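Local coordinates for DUF1611 domain-containing protein (Anabaena variabilis, PDB 2OBN) that is of unknown function but pairs a Rossmann-like domain with a P-loop NTPase-like domain, and so may bind a nucleotide, at residues 151-156 against 254-259; 182-187 against 228-233. The protein carries 2 engineered substitutions. All coordinates share one frame; numbering follows the deposited sequence.

Contact 1 (151-156 against 254-259)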
loop_
_atom_site.group_PDB
_atom_site.type_symbol
_atom_site.label_atom_id
_atom_site.label_comp_id
_atom_site.label_asym_id
_atom_site.label_seq_id
_atom_site.Cartn_x
_atom_site.Cartn_y
_atom_site.Cartn_z
ATOM N N PRO B 151 -2.130 -25.555 3.418
ATOM C CA PRO B 151 -1.675 -26.522 4.416
ATOM C C PRO B 151 -0.326 -26.202 5.015
ATOM O O PRO B 151 -0.040 -26.601 6.131
ATOM C CB PRO B 151 -1.578 -27.826 3.605
ATOM C CG PRO B 151 -1.201 -27.357 2.216
ATOM C CD PRO B 151 -1.969 -26.073 2.036
ATOM N N CYS B 152 0.498 -25.493 4.267
ATOM C CA CYS B 152 1.829 -25.126 4.706
ATOM C C CYS B 152 1.848 -24.065 5.792
ATOM O O CYS B 152 0.890 -23.334 5.984
ATOM C CB CYS B 152 2.593 -24.554 3.515
ATOM S SG CYS B 152 1.898 -23.011 2.873
ATOM N N ARG B 153 2.951 -24.012 6.518
ATOM C CA ARG B 153 3.186 -22.906 7.453
ATOM C C ARG B 153 3.588 -21.708 6.596
ATOM O O ARG B 153 4.180 -21.871 5.513
ATOM C CB ARG B 153 4.278 -23.234 8.467
ATOM C CG ARG B 153 3.798 -24.082 9.639
ATOM C CD ARG B 153 4.938 -24.299 10.617
ATOM N NE ARG B 153 4.477 -24.674 11.956
ATOM C CZ ARG B 153 4.114 -25.896 12.324
ATOM N NH1 ARG B 153 4.119 -26.906 11.461
ATOM N NH2 ARG B 153 3.714 -26.104 13.567
ATOM N N ARG B 154 3.222 -20.521 7.067
ATOM C CA ARG B 154 3.514 -19.275 6.382
ATOM C C ARG B 154 4.096 -18.314 7.415
ATOM O O ARG B 154 3.384 -17.783 8.269
ATOM C CB ARG B 154 2.266 -18.732 5.708
ATOM C CG ARG B 154 1.680 -19.724 4.696
ATOM C CD ARG B 154 0.378 -19.298 4.124
ATOM N NE ARG B 154 -0.653 -19.096 5.135
ATOM C CZ ARG B 154 -1.372 -20.055 5.712
ATOM N NH1 ARG B 154 -1.201 -21.329 5.393
ATOM N NH2 ARG B 154 -2.291 -19.725 6.625
ATOM N N VAL B 155 5.413 -18.139 7.325
ATOM C CA VAL B 155 6.189 -17.349 8.255
ATOM C C VAL B 155 6.646 -16.056 7.604
ATOM O O VAL B 155 7.365 -16.074 6.598
ATOM C CB VAL B 155 7.451 -18.128 8.720
ATOM C CG1 VAL B 155 8.154 -17.393 9.867
ATOM C CG2 VAL B 155 7.080 -19.565 9.138
ATOM N N LEU B 156 6.200 -14.946 8.186
ATOM C CA LEU B 156 6.558 -13.621 7.743
ATOM C C LEU B 156 7.505 -12.964 8.747
ATOM O O LEU B 156 7.239 -12.950 9.954
ATOM C CB LEU B 156 5.302 -12.746 7.638
ATOM C CG LEU B 156 5.522 -11.268 7.286
ATOM C CD1 LEU B 156 6.164 -11.153 5.896
ATOM C CD2 LEU B 156 4.201 -10.495 7.345
ATOM N N PRO B 254 -0.294 -15.102 7.492
ATOM C CA PRO B 254 0.773 -15.881 8.127
ATOM C C PRO B 254 0.324 -16.736 9.303
ATOM O O PRO B 254 -0.609 -16.367 10.028
ATOM C CB PRO B 254 1.766 -14.800 8.603
ATOM C CG PRO B 254 0.980 -13.509 8.666
ATOM C CD PRO B 254 -0.116 -13.646 7.652
ATOM N N THR B 255 1.000 -17.868 9.488
ATOM C CA THR B 255 0.740 -18.760 10.636
ATOM C C THR B 255 1.627 -18.349 11.833
ATOM O O THR B 255 1.227 -18.497 12.985
ATOM C CB THR B 255 0.931 -20.238 10.252
ATOM O OG1 THR B 255 2.215 -20.416 9.652
ATOM C CG2 THR B 255 -0.127 -20.656 9.254
ATOM N N GLN B 256 2.821 -17.840 11.552
ATOM C CA GLN B 256 3.736 -17.335 12.590
ATOM C C GLN B 256 4.484 -16.100 12.086
ATOM O O GLN B 256 4.714 -15.942 10.881
ATOM C CB GLN B 256 4.801 -18.371 12.996
ATOM C CG GLN B 256 4.312 -19.672 13.642
ATOM C CD GLN B 256 3.708 -20.657 12.661
ATOM O OE1 GLN B 256 4.031 -20.650 11.471
ATOM N NE2 GLN B 256 2.812 -21.508 13.155
ATOM N N LEU B 257 4.852 -15.230 13.024
ATOM C CA LEU B 257 5.638 -14.045 12.734
ATOM C C LEU B 257 6.952 -14.156 13.488
ATOM O O LEU B 257 6.993 -14.732 14.572
ATOM C CB LEU B 257 4.918 -12.777 13.206
ATOM C CG LEU B 257 3.547 -12.482 12.571
ATOM C CD1 LEU B 257 2.864 -11.303 13.264
ATOM C CD2 LEU B 257 3.647 -12.243 11.070
ATOM N N VAL B 258 8.020 -13.631 12.894
ATOM C CA VAL B 258 9.325 -13.529 13.547
ATOM C C VAL B 258 9.673 -12.044 13.499
ATOM O O VAL B 258 9.702 -11.429 12.417
ATOM C CB VAL B 258 10.407 -14.374 12.838
ATOM C CG1 VAL B 258 11.791 -14.103 13.426
ATOM C CG2 VAL B 258 10.066 -15.855 12.932
ATOM N N LEU B 259 9.871 -11.448 14.666
ATOM C CA LEU B 259 10.164 -10.026 14.759
ATOM C C LEU B 259 11.676 -9.783 14.703
ATOM O O LEU B 259 12.413 -10.330 15.501
ATOM C CB LEU B 259 9.567 -9.444 16.055
ATOM C CG LEU B 259 9.800 -7.950 16.358
ATOM C CD1 LEU B 259 9.301 -7.062 15.227
ATOM C CD2 LEU B 259 9.140 -7.552 17.667
#

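Contact 2 (182-187 against 228-233)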
loop_
_atom_site.group_PDB
_atom_site.type_symbol
_atom_site.label_atom_id
_atom_site.label_comp_id
_atom_site.label_asym_id
_atom_site.label_seq_id
_atom_site.Cartn_x
_atom_site.Cartn_y
_atom_site.Cartn_z
ATOM N N TRP B 182 12.737 -30.419 5.704
ATOM C CA TRP B 182 11.464 -29.866 5.295
ATOM C C TRP B 182 11.536 -29.358 3.856
ATOM O O TRP B 182 12.589 -28.904 3.391
ATOM C CB TRP B 182 11.039 -28.707 6.200
ATOM C CG TRP B 182 10.387 -29.122 7.477
ATOM C CD1 TRP B 182 9.133 -29.608 7.617
ATOM C CD2 TRP B 182 10.928 -29.032 8.795
ATOM N NE1 TRP B 182 8.855 -29.854 8.935
ATOM C CE2 TRP B 182 9.942 -29.505 9.684
ATOM C CE3 TRP B 182 12.141 -28.596 9.313
ATOM C CZ2 TRP B 182 10.141 -29.569 11.067
ATOM C CZ3 TRP B 182 12.336 -28.656 10.690
ATOM C CH2 TRP B 182 11.339 -29.138 11.548
ATOM N N ARG B 183 10.418 -29.474 3.148
ATOM C CA ARG B 183 10.294 -28.881 1.824
ATOM C C ARG B 183 10.002 -27.412 2.094
ATOM O O ARG B 183 8.885 -27.065 2.460
ATOM C CB ARG B 183 9.167 -29.524 1.039
ATOM C CG ARG B 183 9.464 -30.965 0.634
ATOM C CD ARG B 183 8.309 -31.534 -0.162
ATOM N NE ARG B 183 7.929 -30.539 -1.160
ATOM C CZ ARG B 183 8.497 -30.397 -2.358
ATOM N NH1 ARG B 183 9.446 -31.229 -2.775
ATOM N NH2 ARG B 183 8.087 -29.432 -3.170
ATOM N N SER B 184 11.027 -26.570 1.925
ATOM C CA SER B 184 10.979 -25.141 2.246
ATOM C C SER B 184 11.127 -24.253 1.012
ATOM O O SER B 184 11.878 -24.585 0.082
ATOM C CB SER B 184 12.122 -24.827 3.235
ATOM O OG SER B 184 12.132 -23.473 3.647
ATOM N N LYS B 185 10.383 -23.146 0.992
ATOM C CA LYS B 185 10.499 -22.167 -0.077
ATOM C C LYS B 185 10.584 -20.739 0.463
ATOM O O LYS B 185 9.807 -20.351 1.338
ATOM C CB LYS B 185 9.333 -22.218 -1.052
ATOM C CG LYS B 185 9.787 -21.697 -2.422
ATOM C CD LYS B 185 8.704 -21.275 -3.334
ATOM C CE LYS B 185 9.241 -21.122 -4.772
ATOM N NZ LYS B 185 10.594 -20.510 -4.919
ATOM N N PHE B 186 11.534 -19.976 -0.081
ATOM C CA PHE B 186 11.711 -18.565 0.240
ATOM C C PHE B 186 10.973 -17.763 -0.838
ATOM O O PHE B 186 11.092 -18.079 -2.015
ATOM C CB PHE B 186 13.199 -18.206 0.264
ATOM C CG PHE B 186 13.460 -16.721 0.279
ATOM C CD1 PHE B 186 13.370 -16.002 1.453
ATOM C CD2 PHE B 186 13.777 -16.044 -0.900
ATOM C CE1 PHE B 186 13.578 -14.618 1.461
ATOM C CE2 PHE B 186 13.986 -14.678 -0.900
ATOM C CZ PHE B 186 13.884 -13.962 0.291
ATOM N N LEU B 187 10.206 -16.743 -0.429
ATOM C CA LEU B 187 9.437 -15.883 -1.354
ATOM C C LEU B 187 9.884 -14.441 -1.248
ATOM O O LEU B 187 9.825 -13.846 -0.182
ATOM C CB LEU B 187 7.943 -15.986 -1.071
ATOM C CG LEU B 187 7.349 -17.365 -1.329
ATOM C CD1 LEU B 187 5.896 -17.374 -0.926
ATOM C CD2 LEU B 187 7.506 -17.756 -2.777
ATOM N N ILE B 228 6.605 -25.389 4.320
ATOM C CA ILE B 228 6.777 -24.061 4.878
ATOM C C ILE B 228 7.169 -23.007 3.842
ATOM O O ILE B 228 8.036 -23.234 2.993
ATOM C CB ILE B 228 7.817 -24.080 6.038
ATOM C CG1 ILE B 228 7.926 -22.706 6.710
ATOM C CG2 ILE B 228 9.187 -24.585 5.554
ATOM C CD1 ILE B 228 8.762 -22.710 8.022
ATOM N N LEU B 229 6.492 -21.862 3.917
ATOM C CA LEU B 229 6.804 -20.699 3.096
ATOM C C LEU B 229 7.404 -19.634 3.998
ATOM O O LEU B 229 6.861 -19.352 5.067
ATOM C CB LEU B 229 5.561 -20.151 2.383
ATOM C CG LEU B 229 5.199 -20.764 1.020
ATOM C CD1 LEU B 229 5.099 -22.241 1.050
ATOM C CD2 LEU B 229 3.924 -20.170 0.505
ATOM N N HIS B 230 8.533 -19.069 3.566
ATOM C CA HIS B 230 9.207 -17.973 4.267
ATOM C C HIS B 230 9.033 -16.693 3.447
ATOM O O HIS B 230 9.747 -16.474 2.469
ATOM C CB HIS B 230 10.700 -18.269 4.435
ATOM C CG HIS B 230 10.977 -19.591 5.076
ATOM N ND1 HIS B 230 11.166 -19.737 6.431
ATOM C CD2 HIS B 230 11.059 -20.835 4.545
ATOM C CE1 HIS B 230 11.366 -21.016 6.706
ATOM N NE2 HIS B 230 11.307 -21.703 5.579
ATOM N N ILE B 231 8.075 -15.860 3.838
ATOM C CA ILE B 231 7.818 -14.619 3.128
ATOM C C ILE B 231 8.759 -13.490 3.614
ATOM O O ILE B 231 8.769 -13.132 4.802
ATOM C CB ILE B 231 6.335 -14.183 3.239
ATOM C CG1 ILE B 231 5.371 -15.279 2.734
ATOM C CG2 ILE B 231 6.094 -12.890 2.429
ATOM C CD1 ILE B 231 4.884 -16.274 3.758
ATOM N N GLU B 232 9.556 -12.956 2.685
ATOM C CA GLU B 232 10.459 -11.848 2.971
ATOM C C GLU B 232 9.664 -10.647 3.485
ATOM O O GLU B 232 8.694 -10.232 2.862
ATOM C CB GLU B 232 11.230 -11.435 1.705
ATOM C CG GLU B 232 12.113 -10.195 1.892
ATOM C CD GLU B 232 12.824 -9.738 0.635
ATOM O OE1 GLU B 232 12.494 -10.236 -0.456
ATOM O OE2 GLU B 232 13.697 -8.841 0.745
ATOM N N GLY B 233 10.064 -10.107 4.626
ATOM C CA GLY B 233 9.422 -8.930 5.160
ATOM C C GLY B 233 9.873 -7.648 4.469
ATOM O O GLY B 233 10.938 -7.602 3.814
#

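Contact 1 (151-156 against 254-259)
Thr255 OG1 is gripped by two hydrogen bonds: it accepts Arg154 N at 2.8 Å, nearly straight (166°), and donates to Gln256 OE1. A chi1 of 53° sets this hydroxyl between backbone N and carbonyl carbon and turns CG2 anti to the carbonyl carbon, so that the methyl lies over one face of the Arg154 guanidinium, offset toward its rim, 3.5 Å from NH2. That NH2 is bonded to Gln253 O. Gln256 bends at chi2 (76°), bringing OE1 back to the threonine, though the hydroxyl stands above the amide plane; Gln256 NE2 is hydrogen-bonded to OD1 of Asn349, the C-terminal residue. Arg154 O takes Thr255 N at 2.7 Å on a lone pair and, weakly, Gln256 N. Regular pairing follows, Leu156 N on Gln256 O at 3.2 Å and Val258 N on Leu156 O at 3.1 Å. Leu156 and Leu257 lie side by side on one sheet face, CB against CD2; on the other, Val155 CG1 meets Val258 CG2 at 3.9 Å, where helix 340-347 packs on both valines. Two adjacent parallel strands in a six-stranded parallel sheet, with 153-159 leading to helix 166-179, are consistent with a P-loop NTPase core.

Contact 2 (182-187 against 228-233)
Backbone hydrogen bonds zip strands 184-187 and 228-231 together in parallel: Lys185 N reaches Ile228 O at 3.1 Å, His230 N reaches Lys185 O at 2.9 Å, and Leu187 N and Glu232 N continue the ladder on His230 O and Leu187 O. A weak Ile228 N to Arg183 O bond precedes them. Among polar side chains, Ser184 OG, anti to its backbone N, sits at the edge of the His230 ring, whose NE2 donates to it at 2.7 Å; the bond is weak because strongly bent (118°). OG is also hydrogen-bonded to His174 ND1, so the serine lies between two imidazoles. An alanine at His230 would remove one imidazole and would probably leave Ser184 OG held by His174 alone of the two, loosening packing against Leu173. The strands are linked through helices 191-197 and 208-222, a beta-alpha-beta crossover within the P-loop domain, in which 208-222 packs on the sheet. Facing that helix, the Leu187 and Leu229 side chains cross obliquely, Leu187 CD1 3.7 Å from Leu229 CD2, while Val219 touches both. Toward helix 166-179, Phe186 CZ rests 3.9 Å from Glu232 CB; on the same face Ser184 CB meets Ile228 CG2, and Ile228 packs on helix 340-347.

Contacts 1 and 2 are laid side by side in one parallel sheet, their centres about 9 Å apart, because strand 153-159 lies between 228-231 and 256-262. Probable backbone hydrogen bonds join them: Arg153 O to Leu229 N at 2.8 Å and Val155 O to Ile231 N at 2.9 Å. Val155 CG2 packs on Ile228 CD1 at 3.7 Å, and helix 340-347 lies against both residues, so one helix spans the two contacts. Contact 2 reaches a possible pocket: the Glu232 side chain is about 5 Å from a bound phosphate ion, probably from the crystallisation liquor but possibly marking a nucleotide-phosphate site.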